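Local coordinates for protein D-mandelate dehydrogenase (Rhodotorula graminis, PDB 2W2K) that probably acts as an NAD(P)-dependent D-2-hydroxyacid dehydrogenase, interconverting D-mandelate and its 2-keto acid, at residues B[112-117]-B[306-312]; B[123-127]-B[299-303]. All coordinates share one frame. Numbering follows the deposited sequence.

Contact 1: B[112-117]-B[306-312]; sequences AGDTAT and GGVAIET
Residues 112-117 run from a loop into helix 114-130, with Gly113 (phi/psi -100/17°) at the N-cap; residues 306-312 form a loop entering helix 310-330, with Ala309 (-155/141°) at the N-cap. Two CA pairs fix the register: Thr117 to Gly306 at 4.4 Å and Gly113 to Thr312 at 5.1 Å.

Van der Waals packing centres on Ala116, whose CB points at the second segment, forming an apolar pair with Ala309 CB (4.0 Å) and touching Gly307 CA (4.0 Å) and the polar Thr312 OG1 (3.6 Å). At the N-cap end of the first helix, Gly113 CA lies 3.8 Å from Thr312 CG2. Gly306 O sits 3.4 Å from Thr117 CA, a CA-H...O contact.

In D-2-hydroxyacid dehydrogenases two long helices link the catalytic and nucleotide-binding domains; these segments hold the first turns of both helices and the loops leading into them, beside the cofactor cleft. Gly307 has been seen to bind NAD(+) in this protein, though none is bound to this chain.

No direct hydrogen bond spans the segments. One water bridges them instead, donating to Ala112 O (3.2 Å), accepting from Ala116 N (3.1 Å) and bonding Thr312 OG1 (2.9 Å). Ala116 O and Gly306 O, both acceptors, lie only 3.1 Å apart; Arg130 of the neighbouring subunit donates to both, offsetting their close approach.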
ATOM      1  N   ALA B 112       0.900   3.780  21.029  1.00  5.54           N
ATOM      2  CA  ALA B 112       0.757   2.313  20.791  1.00  9.89           C
ATOM      3  C   ALA B 112       0.473   1.954  19.333  1.00  9.23           C
ATOM      4  O   ALA B 112       0.942   0.921  18.848  1.00 10.84           O
ATOM      5  CB  ALA B 112      -0.347   1.691  21.700  1.00  5.97           C
ATOM      6  N   GLY B 113      -0.337   2.777  18.667  1.00  7.72           N
ATOM      7  CA  GLY B 113      -0.738   2.531  17.262  1.00  5.15           C
ATOM      8  C   GLY B 113       0.016   3.337  16.195  1.00  8.43           C
ATOM      9  O   GLY B 113      -0.471   3.446  15.063  1.00  8.66           O
ATOM     10  N   ASP B 114       1.184   3.915  16.527  1.00  9.28           N
ATOM     11  CA  ASP B 114       1.945   4.745  15.529  1.00 10.40           C
ATOM     12  C   ASP B 114       2.339   3.952  14.266  1.00  8.60           C
ATOM     13  O   ASP B 114       2.194   4.444  13.139  1.00  8.58           O
ATOM     14  CB  ASP B 114       3.222   5.376  16.131  1.00 10.77           C
ATOM     15  CG  ASP B 114       2.941   6.536  17.125  1.00 16.43           C
ATOM     16  OD1 ASP B 114       1.772   6.869  17.392  1.00  8.29           O
ATOM     17  OD2 ASP B 114       3.929   7.107  17.667  1.00 14.82           O
ATOM     18  N   THR B 115       2.821   2.721  14.441  1.00  6.48           N
ATOM     19  CA  THR B 115       3.233   1.904  13.280  1.00  6.09           C
ATOM     20  C   THR B 115       2.006   1.535  12.410  1.00  8.65           C
ATOM     21  O   THR B 115       2.027   1.718  11.179  1.00  6.66           O
ATOM     22  CB  THR B 115       4.009   0.632  13.732  1.00  7.74           C
ATOM     23  OG1 THR B 115       5.272   1.036  14.315  1.00  9.65           O
ATOM     24  CG2 THR B 115       4.255  -0.354  12.534  1.00  4.81           C
ATOM     25  N   ALA B 116       0.951   1.020  13.053  1.00  6.89           N
ATOM     26  CA  ALA B 116      -0.265   0.608  12.322  1.00  6.29           C
ATOM     27  C   ALA B 116      -0.928   1.777  11.554  1.00  5.78           C
ATOM     28  O   ALA B 116      -1.228   1.633  10.371  1.00  4.74           O
ATOM     29  CB  ALA B 116      -1.275  -0.124  13.243  1.00  7.83           C
ATOM     30  N   THR B 117      -1.115   2.934  12.203  1.00  5.12           N
ATOM     31  CA  THR B 117      -1.843   4.051  11.572  1.00  2.88           C
ATOM     32  C   THR B 117      -1.029   4.641  10.408  1.00  4.54           C
ATOM     33  O   THR B 117      -1.600   4.947   9.334  1.00  5.21           O
ATOM     34  CB  THR B 117      -2.237   5.158  12.589  1.00  4.80           C
ATOM     35  OG1 THR B 117      -2.908   4.560  13.704  1.00  6.96           O
ATOM     36  CG2 THR B 117      -3.197   6.203  11.942  1.00  7.36           C
ATOM     37  N   GLY B 306      -7.275   1.976  10.801  1.00  6.76           N
ATOM     38  CA  GLY B 306      -5.925   2.574  11.014  1.00  6.53           C
ATOM     39  C   GLY B 306      -5.057   1.899  12.087  1.00  6.71           C
ATOM     40  O   GLY B 306      -3.932   1.421  11.812  1.00  6.18           O
ATOM     41  N   GLY B 307      -5.574   1.852  13.310  1.00  5.92           N
ATOM     42  CA  GLY B 307      -4.825   1.285  14.439  1.00  8.74           C
ATOM     43  C   GLY B 307      -5.054  -0.203  14.712  1.00 10.69           C
ATOM     44  O   GLY B 307      -4.535  -0.746  15.700  1.00  9.68           O
ATOM     45  N   VAL B 308      -5.823  -0.852  13.844  1.00  9.34           N
ATOM     46  CA  VAL B 308      -6.291  -2.242  14.073  1.00  7.81           C
ATOM     47  C   VAL B 308      -5.226  -3.265  13.636  1.00  9.24           C
ATOM     48  O   VAL B 308      -5.152  -3.661  12.453  1.00  7.07           O
ATOM     49  CB  VAL B 308      -7.697  -2.487  13.401  1.00  7.90           C
ATOM     50  CG1 VAL B 308      -8.166  -3.972  13.515  1.00  9.50           C
ATOM     51  CG2 VAL B 308      -8.764  -1.544  13.975  1.00 11.54           C
ATOM     52  N   ALA B 309      -4.385  -3.667  14.604  1.00  6.92           N
ATOM     53  CA  ALA B 309      -3.310  -4.663  14.397  1.00  6.86           C
ATOM     54  C   ALA B 309      -3.036  -5.292  15.756  1.00  8.15           C
ATOM     55  O   ALA B 309      -3.087  -4.592  16.775  1.00  7.37           O
ATOM     56  CB  ALA B 309      -2.031  -4.000  13.847  1.00  9.61           C
ATOM     57  N   ILE B 310      -2.787  -6.599  15.791  1.00  6.20           N
ATOM     58  CA  ILE B 310      -2.535  -7.297  17.082  1.00  7.95           C
ATOM     59  C   ILE B 310      -1.399  -6.672  17.957  1.00  7.14           C
ATOM     60  O   ILE B 310      -1.527  -6.621  19.184  1.00  9.28           O
ATOM     61  CB  ILE B 310      -2.414  -8.834  16.877  1.00  8.09           C
ATOM     62  CG1 ILE B 310      -3.787  -9.420  16.524  1.00  6.98           C
ATOM     63  CG2 ILE B 310      -1.822  -9.535  18.110  1.00 10.47           C
ATOM     64  CD1 ILE B 310      -3.700 -10.796  15.875  1.00 16.41           C
ATOM     65  N   GLU B 311      -0.335  -6.167  17.327  1.00  6.87           N
ATOM     66  CA  GLU B 311       0.764  -5.454  18.037  1.00  7.29           C
ATOM     67  C   GLU B 311       0.311  -4.171  18.749  1.00  6.29           C
ATOM     68  O   GLU B 311       0.819  -3.829  19.843  1.00  7.61           O
ATOM     69  CB  GLU B 311       1.977  -5.160  17.100  1.00  8.48           C
ATOM     70  CG  GLU B 311       2.728  -6.436  16.592  1.00 10.11           C
ATOM     71  CD  GLU B 311       2.014  -7.208  15.466  1.00 13.26           C
ATOM     72  OE1 GLU B 311       1.049  -6.706  14.840  1.00  9.64           O
ATOM     73  OE2 GLU B 311       2.418  -8.363  15.206  1.00 14.51           O
ATOM     74  N   THR B 312      -0.632  -3.449  18.142  1.00  7.28           N
ATOM     75  CA  THR B 312      -1.273  -2.295  18.827  1.00  7.01           C
ATOM     76  C   THR B 312      -1.948  -2.760  20.130  1.00  7.63           C
ATOM     77  O   THR B 312      -1.781  -2.138  21.189  1.00  5.86           O
ATOM     78  CB  THR B 312      -2.320  -1.592  17.921  1.00  7.73           C
ATOM     79  OG1 THR B 312      -1.711  -1.228  16.662  1.00  7.03           O
ATOM     80  CG2 THR B 312      -2.854  -0.330  18.610  1.00  5.46           C
TER
HETATM   81  O   HOH W   1       0.896  -0.298  15.851  1.00  6.66           O

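Contact 2: B[123-127]-B[299-303]; sequences YLILS and VTLTT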
ATOM      1  N   TYR B 123      -0.776   2.880   2.635  1.00  4.79           N
ATOM      2  CA  TYR B 123      -1.688   2.099   1.770  1.00  6.64           C
ATOM      3  C   TYR B 123      -2.672   3.002   0.975  1.00  8.92           C
ATOM      4  O   TYR B 123      -2.843   2.836  -0.255  1.00  5.80           O
ATOM      5  CB  TYR B 123      -2.454   1.057   2.631  1.00  6.89           C
ATOM      6  CG  TYR B 123      -3.639   0.367   1.952  1.00  7.86           C
ATOM      7  CD1 TYR B 123      -3.462  -0.825   1.235  1.00 10.78           C
ATOM      8  CD2 TYR B 123      -4.944   0.885   2.061  1.00  9.00           C
ATOM      9  CE1 TYR B 123      -4.559  -1.479   0.624  1.00  9.77           C
ATOM     10  CE2 TYR B 123      -6.049   0.244   1.429  1.00  9.29           C
ATOM     11  CZ  TYR B 123      -5.844  -0.931   0.724  1.00 11.95           C
ATOM     12  OH  TYR B 123      -6.927  -1.585   0.123  1.00 12.10           O
ATOM     13  N   LEU B 124      -3.319   3.943   1.666  1.00  5.81           N
ATOM     14  CA  LEU B 124      -4.256   4.879   0.989  1.00  4.74           C
ATOM     15  C   LEU B 124      -3.529   5.794  -0.034  1.00  7.53           C
ATOM     16  O   LEU B 124      -4.079   6.079  -1.112  1.00  7.17           O
ATOM     17  CB  LEU B 124      -5.014   5.727   2.010  1.00  4.26           C
ATOM     18  CG  LEU B 124      -5.910   5.008   3.056  1.00  3.47           C
ATOM     19  CD1 LEU B 124      -6.461   6.035   4.035  1.00  7.05           C
ATOM     20  CD2 LEU B 124      -7.054   4.231   2.333  1.00  5.31           C
ATOM     21  N   ILE B 125      -2.311   6.233   0.296  1.00  4.44           N
ATOM     22  CA  ILE B 125      -1.461   7.043  -0.644  1.00  4.76           C
ATOM     23  C   ILE B 125      -1.137   6.264  -1.933  1.00  6.63           C
ATOM     24  O   ILE B 125      -1.302   6.782  -3.062  1.00  5.00           O
ATOM     25  CB  ILE B 125      -0.141   7.580   0.044  1.00  4.72           C
ATOM     26  CG1 ILE B 125      -0.488   8.628   1.111  1.00  5.39           C
ATOM     27  CG2 ILE B 125       0.811   8.221  -1.002  1.00  5.45           C
ATOM     28  CD1 ILE B 125       0.720   9.008   2.085  1.00  8.81           C
ATOM     29  N   LEU B 126      -0.696   5.009  -1.770  1.00  4.51           N
ATOM     30  CA  LEU B 126      -0.501   4.126  -2.924  1.00  5.24           C
ATOM     31  C   LEU B 126      -1.817   3.943  -3.712  1.00  6.89           C
ATOM     32  O   LEU B 126      -1.821   4.081  -4.938  1.00  5.85           O
ATOM     33  CB  LEU B 126       0.113   2.773  -2.494  1.00  4.63           C
ATOM     34  CG  LEU B 126       1.598   2.797  -2.066  1.00  6.06           C
ATOM     35  CD1 LEU B 126       1.977   1.609  -1.137  1.00  8.68           C
ATOM     36  CD2 LEU B 126       2.551   2.860  -3.270  1.00  7.27           C
ATOM     37  N   SER B 127      -2.927   3.666  -3.016  1.00  6.30           N
ATOM     38  CA  SER B 127      -4.236   3.509  -3.691  1.00  8.80           C
ATOM     39  C   SER B 127      -4.668   4.706  -4.571  1.00  9.01           C
ATOM     40  O   SER B 127      -5.114   4.510  -5.712  1.00  7.73           O
ATOM     41  CB  SER B 127      -5.350   3.134  -2.680  1.00  8.37           C
ATOM     42  OG  SER B 127      -6.547   2.784  -3.365  1.00 11.43           O
ATOM     43  N   VAL B 299     -12.881   6.531  -5.232  1.00  9.62           N
ATOM     44  CA  VAL B 299     -12.809   6.810  -3.780  1.00  9.15           C
ATOM     45  C   VAL B 299     -12.525   5.502  -3.003  1.00 11.72           C
ATOM     46  O   VAL B 299     -13.325   4.555  -3.051  1.00 12.10           O
ATOM     47  CB  VAL B 299     -14.097   7.513  -3.228  1.00  8.91           C
ATOM     48  CG1 VAL B 299     -13.931   7.909  -1.738  1.00  9.86           C
ATOM     49  CG2 VAL B 299     -14.459   8.754  -4.048  1.00  8.79           C
ATOM     50  N   THR B 300     -11.385   5.453  -2.319  1.00  6.78           N
ATOM     51  CA  THR B 300     -10.977   4.308  -1.492  1.00  7.31           C
ATOM     52  C   THR B 300     -11.587   4.485  -0.086  1.00  9.03           C
ATOM     53  O   THR B 300     -11.404   5.532   0.565  1.00  8.52           O
ATOM     54  CB  THR B 300      -9.399   4.173  -1.399  1.00 11.82           C
ATOM     55  OG1 THR B 300      -8.807   4.078  -2.710  1.00  8.69           O
ATOM     56  CG2 THR B 300      -8.984   2.962  -0.532  1.00  7.44           C
ATOM     57  N   LEU B 301     -12.332   3.471   0.367  1.00  8.66           N
ATOM     58  CA  LEU B 301     -13.067   3.536   1.648  1.00  6.31           C
ATOM     59  C   LEU B 301     -12.802   2.307   2.542  1.00  8.17           C
ATOM     60  O   LEU B 301     -13.021   1.169   2.116  1.00  6.89           O
ATOM     61  CB  LEU B 301     -14.587   3.695   1.395  1.00  8.60           C
ATOM     62  CG  LEU B 301     -15.011   4.923   0.548  1.00 11.10           C
ATOM     63  CD1 LEU B 301     -16.335   4.699  -0.208  1.00 10.44           C
ATOM     64  CD2 LEU B 301     -15.031   6.187   1.389  1.00  7.85           C
ATOM     65  N   THR B 302     -12.327   2.532   3.770  1.00  8.17           N
ATOM     66  CA  THR B 302     -12.054   1.430   4.744  1.00  7.74           C
ATOM     67  C   THR B 302     -12.838   1.618   6.086  1.00  7.24           C
ATOM     68  O   THR B 302     -13.272   2.737   6.413  1.00  8.11           O
ATOM     69  CB  THR B 302     -10.512   1.202   4.963  1.00 10.94           C
ATOM     70  OG1 THR B 302      -9.853   2.450   5.281  1.00  7.92           O
ATOM     71  CG2 THR B 302      -9.863   0.620   3.697  1.00  8.49           C
ATOM     72  N   THR B 303     -13.041   0.531   6.842  1.00  5.59           N
ATOM     73  CA  THR B 303     -13.824   0.553   8.100  1.00  6.86           C
ATOM     74  C   THR B 303     -13.044   0.991   9.384  1.00  9.40           C
ATOM     75  O   THR B 303     -13.025   0.248  10.388  1.00  9.03           O
ATOM     76  CB  THR B 303     -14.538  -0.841   8.372  1.00  7.79           C
ATOM     77  OG1 THR B 303     -13.550  -1.871   8.561  1.00  8.86           O
ATOM     78  CG2 THR B 303     -15.453  -1.230   7.207  1.00  8.97           C
TER
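This is a buried helix-on-sheet contact in which helix 114-130 packs against strand 299-301 through one hydroxyl pair and a small apolar patch. The segment axes approach to 9.6 Å and run nearly antiparallel, at 155° between their N-to-C directions. Ser127 and Thr300 are the closest backbone pair, 7.1 Å between CA atoms, and both CA-to-CB bonds point across the gap. Their side chains meet in a hydrogen bond of 2.7 Å between Ser127 OG and Thr300 OG1, in which either hydroxyl could donate.

The strand is an edge strand of the seven-stranded parallel Rossmann-type sheet of the NAD-binding domain, and the alternation, carried on into Thr302 just past the strand, sends Thr300 and Thr302 toward the helix but Val299 and Leu301 away from it. One turn before Ser127, Leu124 (mt) reaches out to place CD2 3.7 Å from Thr300 CG2. Tyr123 CE2 lies 4.5 Å from both Thr300 CG2 and Thr302 CG2, with the ring oblique to these methyls.

Two other polar ends look outside the segments: Thr302 OG1 hydrogen-bonds Asp281, a residue seen to bind NAD(+) in this protein, and Tyr123 OH bonds Glu136 of the neighbouring subunit, where the two Tyr123 rings also meet, planes about 10° apart.

Helix 114-130 is common to both contacts: contact 1 involves its first turn and contact 2 a section further along, with their centres about 16 Å apart. On the other side, strand 299-301 precedes helix 310-330, so the chain order is 112-117, 123-127, 299-303, 306-312, and the pair 123-127/299-303 is enclosed by the pair 112-117/306-312. Helix 114-130 is thus tied to the edge of the nucleotide-binding sheet at contact 2 and to the start of the other interdomain helix at contact 1. Asp281, which also bonds Gly306 N, joins the two neighbourhoods at the NAD(+) site.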